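Local atomic coordinates of profilin-2 (Acanthamoeba castellanii, PDB entry 1F2K), a protein that binds monomeric actin, restraining its polymerisation at high concentration and promoting it at low, and also binds PIP2, which limits formation of IP3 and DG. Residues V86-K90 against A109-E114; S83-I87 against G98-E102. One frame throughout, in Å; residues are numbered along the deposited sequence.

Interaction 1 of 2, residues V86-K90 against A109-E114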
ATOM      1  N   VAL A  86      -0.890  -7.429   0.225  1.00 38.95           N
ATOM      2  CA  VAL A  86      -0.858  -6.010  -0.051  1.00 35.47           C
ATOM      3  C   VAL A  86       0.558  -5.499   0.074  1.00 39.64           C
ATOM      4  O   VAL A  86       1.276  -5.858   1.027  1.00 31.76           O
ATOM      5  CB  VAL A  86      -1.735  -5.249   0.957  1.00 36.55           C
ATOM      6  CG1 VAL A  86      -1.262  -5.523   2.354  1.00 29.52           C
ATOM      7  CG2 VAL A  86      -1.677  -3.757   0.683  1.00 29.85           C
ATOM      8  N   ILE A  87       0.974  -4.680  -0.895  1.00 34.69           N
ATOM      9  CA  ILE A  87       2.318  -4.078  -0.854  1.00 30.21           C
ATOM     10  C   ILE A  87       2.150  -2.602  -0.485  1.00 31.04           C
ATOM     11  O   ILE A  87       1.434  -1.886  -1.198  1.00 29.96           O
ATOM     12  CB  ILE A  87       2.997  -4.124  -2.230  1.00 21.80           C
ATOM     13  CG1 ILE A  87       3.026  -5.554  -2.767  1.00 34.40           C
ATOM     14  CG2 ILE A  87       4.377  -3.601  -2.135  1.00 25.06           C
ATOM     15  CD1 ILE A  87       3.914  -6.508  -2.009  1.00 24.56           C
ATOM     16  N   THR A  88       2.731  -2.130   0.621  1.00 29.99           N
ATOM     17  CA  THR A  88       2.589  -0.688   0.900  1.00 27.31           C
ATOM     18  C   THR A  88       3.973  -0.155   1.015  1.00 19.36           C
ATOM     19  O   THR A  88       4.841  -0.847   1.493  1.00 28.19           O
ATOM     20  CB  THR A  88       1.793  -0.347   2.167  1.00 15.87           C
ATOM     21  OG1 THR A  88       2.555  -0.681   3.325  1.00 32.33           O
ATOM     22  CG2 THR A  88       0.471  -1.091   2.155  1.00 22.95           C
ATOM     23  N   VAL A  89       4.166   1.059   0.513  1.00 22.99           N
ATOM     24  CA  VAL A  89       5.458   1.742   0.510  1.00 23.73           C
ATOM     25  C   VAL A  89       5.250   3.189   0.884  1.00 27.03           C
ATOM     26  O   VAL A  89       4.228   3.791   0.485  1.00 33.36           O
ATOM     27  CB  VAL A  89       6.107   1.717  -0.873  1.00 23.88           C
ATOM     28  CG1 VAL A  89       7.553   2.268  -0.796  1.00 12.15           C
ATOM     29  CG2 VAL A  89       6.089   0.325  -1.409  1.00 20.62           C
ATOM     30  N   LYS A  90       6.218   3.726   1.639  1.00 25.83           N
ATOM     31  CA  LYS A  90       6.189   5.100   2.135  1.00 24.68           C
ATOM     32  C   LYS A  90       7.068   6.105   1.414  1.00 29.46           C
ATOM     33  O   LYS A  90       8.302   5.915   1.312  1.00 27.01           O
ATOM     34  CB  LYS A  90       6.574   5.127   3.607  1.00 29.90           C
ATOM     35  CG  LYS A  90       6.690   6.536   4.211  1.00 15.12           C
ATOM     36  CD  LYS A  90       6.924   6.388   5.714  1.00 27.62           C
ATOM     37  CE  LYS A  90       7.167   7.701   6.456  1.00 25.92           C
ATOM     38  NZ  LYS A  90       7.172   7.499   7.941  1.00 31.95           N
ATOM     39  N   ALA A 109       3.979  -7.560  -7.801  1.00 24.49           N
ATOM     40  CA  ALA A 109       3.277  -6.429  -7.254  1.00 29.28           C
ATOM     41  C   ALA A 109       4.233  -5.515  -6.485  1.00 34.79           C
ATOM     42  O   ALA A 109       4.050  -4.303  -6.507  1.00 28.26           O
ATOM     43  CB  ALA A 109       2.137  -6.909  -6.344  1.00 31.72           C
ATOM     44  N   ALA A 110       5.244  -6.092  -5.821  1.00 20.12           N
ATOM     45  CA  ALA A 110       6.155  -5.307  -5.009  1.00 18.93           C
ATOM     46  C   ALA A 110       6.965  -4.427  -5.933  1.00 28.50           C
ATOM     47  O   ALA A 110       7.233  -3.285  -5.616  1.00 32.84           O
ATOM     48  CB  ALA A 110       7.100  -6.230  -4.216  1.00 17.39           C
ATOM     49  N   ASN A 111       7.375  -4.986  -7.068  1.00 24.62           N
ATOM     50  CA  ASN A 111       8.160  -4.250  -8.043  1.00 27.28           C
ATOM     51  C   ASN A 111       7.376  -3.013  -8.553  1.00 25.77           C
ATOM     52  O   ASN A 111       7.876  -1.899  -8.565  1.00 21.57           O
ATOM     53  CB  ASN A 111       8.541  -5.160  -9.223  1.00 14.36           C
ATOM     54  CG  ASN A 111       9.626  -6.169  -8.868  1.00 20.83           C
ATOM     55  OD1 ASN A 111      10.256  -6.088  -7.790  1.00 28.27           O
ATOM     56  ND2 ASN A 111       9.877  -7.120  -9.786  1.00 15.98           N
ATOM     57  N   VAL A 112       6.132  -3.202  -8.927  1.00 12.17           N
ATOM     58  CA  VAL A 112       5.391  -2.081  -9.424  1.00 22.61           C
ATOM     59  C   VAL A 112       5.277  -0.977  -8.390  1.00 26.51           C
ATOM     60  O   VAL A 112       5.676   0.157  -8.659  1.00 29.05           O
ATOM     61  CB  VAL A 112       4.020  -2.570  -9.926  1.00 28.00           C
ATOM     62  CG1 VAL A 112       3.109  -1.435 -10.281  1.00 26.83           C
ATOM     63  CG2 VAL A 112       4.271  -3.436 -11.184  1.00 41.89           C
ATOM     64  N   VAL A 113       4.783  -1.311  -7.200  1.00 24.59           N
ATOM     65  CA  VAL A 113       4.621  -0.333  -6.138  1.00 18.12           C
ATOM     66  C   VAL A 113       5.907   0.364  -5.718  1.00 18.35           C
ATOM     67  O   VAL A 113       5.942   1.562  -5.604  1.00 18.65           O
ATOM     68  CB  VAL A 113       3.934  -0.959  -4.880  1.00 17.60           C
ATOM     69  CG1 VAL A 113       3.614   0.135  -3.840  1.00 14.16           C
ATOM     70  CG2 VAL A 113       2.635  -1.599  -5.279  1.00 12.16           C
ATOM     71  N   GLU A 114       6.959  -0.390  -5.454  1.00 21.37           N
ATOM     72  CA  GLU A 114       8.218   0.209  -5.056  1.00 13.81           C
ATOM     73  C   GLU A 114       8.779   1.063  -6.188  1.00 13.86           C
ATOM     74  O   GLU A 114       9.508   1.991  -5.939  1.00 28.68           O
ATOM     75  CB  GLU A 114       9.219  -0.874  -4.719  1.00 14.43           C
ATOM     76  CG  GLU A 114       8.775  -1.757  -3.592  1.00 23.99           C
ATOM     77  CD  GLU A 114       9.227  -1.208  -2.251  1.00 21.43           C
ATOM     78  OE1 GLU A 114       9.993  -0.231  -2.244  1.00 29.50           O
ATOM     79  OE2 GLU A 114       8.848  -1.753  -1.220  1.00 26.55           O
TER

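Interaction 2 of 2, residues S83-I87 against G98-E102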
ATOM      1  N   SER A  83      -2.960 -16.635  -0.964  1.00 48.19           N
ATOM      2  CA  SER A  83      -2.398 -16.263  -2.245  1.00 54.62           C
ATOM      3  C   SER A  83      -2.383 -14.740  -2.474  1.00 57.80           C
ATOM      4  O   SER A  83      -1.606 -14.222  -3.300  1.00 52.19           O
ATOM      5  CB  SER A  83      -3.188 -16.951  -3.351  1.00 53.77           C
ATOM      6  OG  SER A  83      -2.763 -18.291  -3.495  1.00 66.61           O
ATOM      7  N   ALA A  84      -3.242 -14.046  -1.727  1.00 53.92           N
ATOM      8  CA  ALA A  84      -3.372 -12.596  -1.793  1.00 43.96           C
ATOM      9  C   ALA A  84      -2.339 -11.873  -0.921  1.00 44.75           C
ATOM     10  O   ALA A  84      -1.406 -12.494  -0.347  1.00 48.23           O
ATOM     11  CB  ALA A  84      -4.791 -12.179  -1.390  1.00 35.30           C
ATOM     12  N   GLY A  85      -2.490 -10.547  -0.872  1.00 41.29           N
ATOM     13  CA  GLY A  85      -1.604  -9.700  -0.090  1.00 33.41           C
ATOM     14  C   GLY A  85      -1.643  -8.239  -0.494  1.00 34.59           C
ATOM     15  O   GLY A  85      -2.322  -7.838  -1.438  1.00 39.97           O
ATOM     16  N   VAL A  86      -0.890  -7.429   0.225  1.00 38.95           N
ATOM     17  CA  VAL A  86      -0.858  -6.010  -0.051  1.00 35.47           C
ATOM     18  C   VAL A  86       0.558  -5.499   0.074  1.00 39.64           C
ATOM     19  O   VAL A  86       1.276  -5.858   1.027  1.00 31.76           O
ATOM     20  CB  VAL A  86      -1.735  -5.249   0.957  1.00 36.55           C
ATOM     21  CG1 VAL A  86      -1.262  -5.523   2.354  1.00 29.52           C
ATOM     22  CG2 VAL A  86      -1.677  -3.757   0.683  1.00 29.85           C
ATOM     23  N   ILE A  87       0.974  -4.680  -0.895  1.00 34.69           N
ATOM     24  CA  ILE A  87       2.318  -4.078  -0.854  1.00 30.21           C
ATOM     25  C   ILE A  87       2.150  -2.602  -0.485  1.00 31.04           C
ATOM     26  O   ILE A  87       1.434  -1.886  -1.198  1.00 29.96           O
ATOM     27  CB  ILE A  87       2.997  -4.124  -2.230  1.00 21.80           C
ATOM     28  CG1 ILE A  87       3.026  -5.554  -2.767  1.00 34.40           C
ATOM     29  CG2 ILE A  87       4.377  -3.601  -2.135  1.00 25.06           C
ATOM     30  CD1 ILE A  87       3.914  -6.508  -2.009  1.00 24.56           C
ATOM     31  N   GLY A  98      -0.941  -1.169  -2.640  1.00 14.98           N
ATOM     32  CA  GLY A  98      -1.392  -2.009  -3.737  1.00 16.65           C
ATOM     33  C   GLY A  98      -1.674  -3.457  -3.333  1.00 19.35           C
ATOM     34  O   GLY A  98      -0.784  -4.166  -2.818  1.00 29.20           O
ATOM     35  N   VAL A  99      -2.894  -3.920  -3.592  1.00 19.59           N
ATOM     36  CA  VAL A  99      -3.296  -5.279  -3.255  1.00 27.90           C
ATOM     37  C   VAL A  99      -3.278  -6.123  -4.519  1.00 28.07           C
ATOM     38  O   VAL A  99      -3.527  -5.634  -5.616  1.00 40.81           O
ATOM     39  CB  VAL A  99      -4.736  -5.354  -2.582  1.00 29.90           C
ATOM     40  CG1 VAL A  99      -4.962  -4.158  -1.644  1.00 39.87           C
ATOM     41  CG2 VAL A  99      -5.806  -5.418  -3.608  1.00 33.47           C
ATOM     42  N   TYR A 100      -2.979  -7.398  -4.364  1.00 27.31           N
ATOM     43  CA  TYR A 100      -2.919  -8.282  -5.504  1.00 31.80           C
ATOM     44  C   TYR A 100      -3.658  -9.516  -5.071  1.00 36.81           C
ATOM     45  O   TYR A 100      -3.790  -9.780  -3.878  1.00 42.85           O
ATOM     46  CB  TYR A 100      -1.464  -8.589  -5.838  1.00 17.55           C
ATOM     47  CG  TYR A 100      -0.689  -9.165  -4.678  1.00 39.68           C
ATOM     48  CD1 TYR A 100      -0.792 -10.521  -4.352  1.00 45.21           C
ATOM     49  CD2 TYR A 100       0.143  -8.365  -3.898  1.00 39.31           C
ATOM     50  CE1 TYR A 100      -0.082 -11.064  -3.281  1.00 34.20           C
ATOM     51  CE2 TYR A 100       0.860  -8.897  -2.820  1.00 35.91           C
ATOM     52  CZ  TYR A 100       0.740 -10.254  -2.519  1.00 43.16           C
ATOM     53  OH  TYR A 100       1.435 -10.794  -1.459  1.00 43.75           O
ATOM     54  N   ASN A 101      -4.152 -10.269  -6.034  1.00 43.20           N
ATOM     55  CA  ASN A 101      -4.928 -11.454  -5.723  1.00 35.65           C
ATOM     56  C   ASN A 101      -4.181 -12.691  -6.149  1.00 43.14           C
ATOM     57  O   ASN A 101      -3.062 -12.623  -6.665  1.00 34.97           O
ATOM     58  CB  ASN A 101      -6.246 -11.405  -6.479  1.00 22.20           C
ATOM     59  CG  ASN A 101      -6.046 -11.339  -7.993  1.00 28.95           C
ATOM     60  OD1 ASN A 101      -4.908 -11.344  -8.476  1.00 36.79           O
ATOM     61  ND2 ASN A 101      -7.140 -11.282  -8.750  1.00 27.44           N
ATOM     62  N   GLU A 102      -4.845 -13.818  -5.948  1.00 47.23           N
ATOM     63  CA  GLU A 102      -4.314 -15.115  -6.302  1.00 52.87           C
ATOM     64  C   GLU A 102      -3.484 -15.093  -7.582  1.00 54.69           C
ATOM     65  O   GLU A 102      -2.317 -15.506  -7.580  1.00 49.02           O
ATOM     66  CB  GLU A 102      -5.478 -16.076  -6.492  1.00 48.23           C
ATOM     67  CG  GLU A 102      -6.116 -16.528  -5.194  1.00 60.26           C
ATOM     68  CD  GLU A 102      -6.118 -18.056  -5.084  1.00 71.72           C
ATOM     69  OE1 GLU A 102      -6.065 -18.704  -6.175  1.00 66.41           O
ATOM     70  OE2 GLU A 102      -6.180 -18.586  -3.935  1.00 48.54           O
TER

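Interaction 1 of 2, residues V86-K90 against A109-E114
Ile87 and Val89, two apart on one strand, pack against Ala109, Ala110, Val113 and Glu114 of a helix whose short axis lies 8.2 Å from that of the strand and runs nearly along it, at 25°. The isoleucine makes the broadest contact. Its CG1 lies anti to the carbonyl carbon (chi1 -55°), which directs the longer branch to the start of the helical segment: CG1 meets Ala109 CB at 3.9 Å, and CD1 meets Ala110 CB at the same separation. The other branch, CG2, faces both Ala110 CA and Val113 CB, 3.8 Å from each. The side chains of Val89 and Val113 lie alongside one another, pointing opposite ways. Val89 CG2, the methyl beside its backbone N, meets Val113 CG1 at 3.5 Å, closer than usual for two carbons. Val89 CG2 also lies 3.5 Å from Glu114 OE2. The glutamate chain, bent at chi2 (-89°), carries its carboxylate across the valine, where an apolar methyl borders a charged group. That charge is satisfied elsewhere: Arg75 forms a salt bridge with OE1, while OE2 is hydrogen-bonded to Tyr78 OH and Ser76 OG. This buried contact thus seats helix 106-121 on strand 84-90, with Tyr78 of strand 76-81 touching Ile87 and Ala110, Leu96 of strand 94-100 touching Val113, and helix 39-50 packing on Thr88 across the sheet.

Interaction 2 of 2, residues S83-I87 against G98-E102
Two neighbouring antiparallel strands of the profilin sheet, 84-90 and 94-100, form a beta hairpin, and this contact is the half of it farther from the turn. The short axes are 4.5 Å apart at 162°. Ile87 and Gly98 form a hydrogen-bonded pair with both bonds made: Ile87 N to Gly98 O is 2.7 Å and nearly straight, and Gly98 N to Ile87 O is 2.9 Å. At the next hydrogen-bonded pair the match is uneven, since Tyr100 N reaches Gly85 O at 3.0 Å whereas the return bond, Gly85 N to Tyr100 O, is weak at 3.4 Å. Between them Val86 and Val99 make a non-hydrogen-bonded pair, with Val86 CG2 4.0 Å from Val99 CG1 on the face away from Tyr100. The tyrosine side chain takes the position between the backbone N and carbonyl carbon (chi1 56°), which folds its ring across the partner strand at Gly85. Gly85 CA lies over the ring face, 3.9 Å from the Tyr100 ring centroid and 29° off the normal, a CH-pi contact made possible by the absence of a side chain there. Ser83 O lies at the ring edge, in its plane, and Ile87 CD1 also approaches an edge, 4.0 Å from Tyr100 CE2. On the Tyr100 face of the sheet, Pro106 and Ala109 of helix 106-121 pack on the ring; on the other, Tyr67 of strand 65-72 touches both valines. Along the far side of strand 94-100, the Val99 backbone hydrogen-bonds to Thr17 and Gln18, where strand 18-23 begins.

How the interactions relate
The two interactions lie about 10 Å apart, centre to centre, and share Val86 and Ile87 on strand 84-90. Along the chain, this strand comes first, then strand 94-100, then helix 106-121, so interaction 2 joins the strand to its sheet neighbour and interaction 1 joins it to the helix that follows. Ile87 takes part in both: its backbone pairs within the hairpin, while its side chain meets both the Tyr100 ring and the helix. The two contacts also touch directly: Ala109 CB packs 3.5 Å from Tyr100 CD2. Together they place the C-terminal helix on one face of the central antiparallel sheet. Glu114, in interaction 1, is next to Lys115, an actin-binding site.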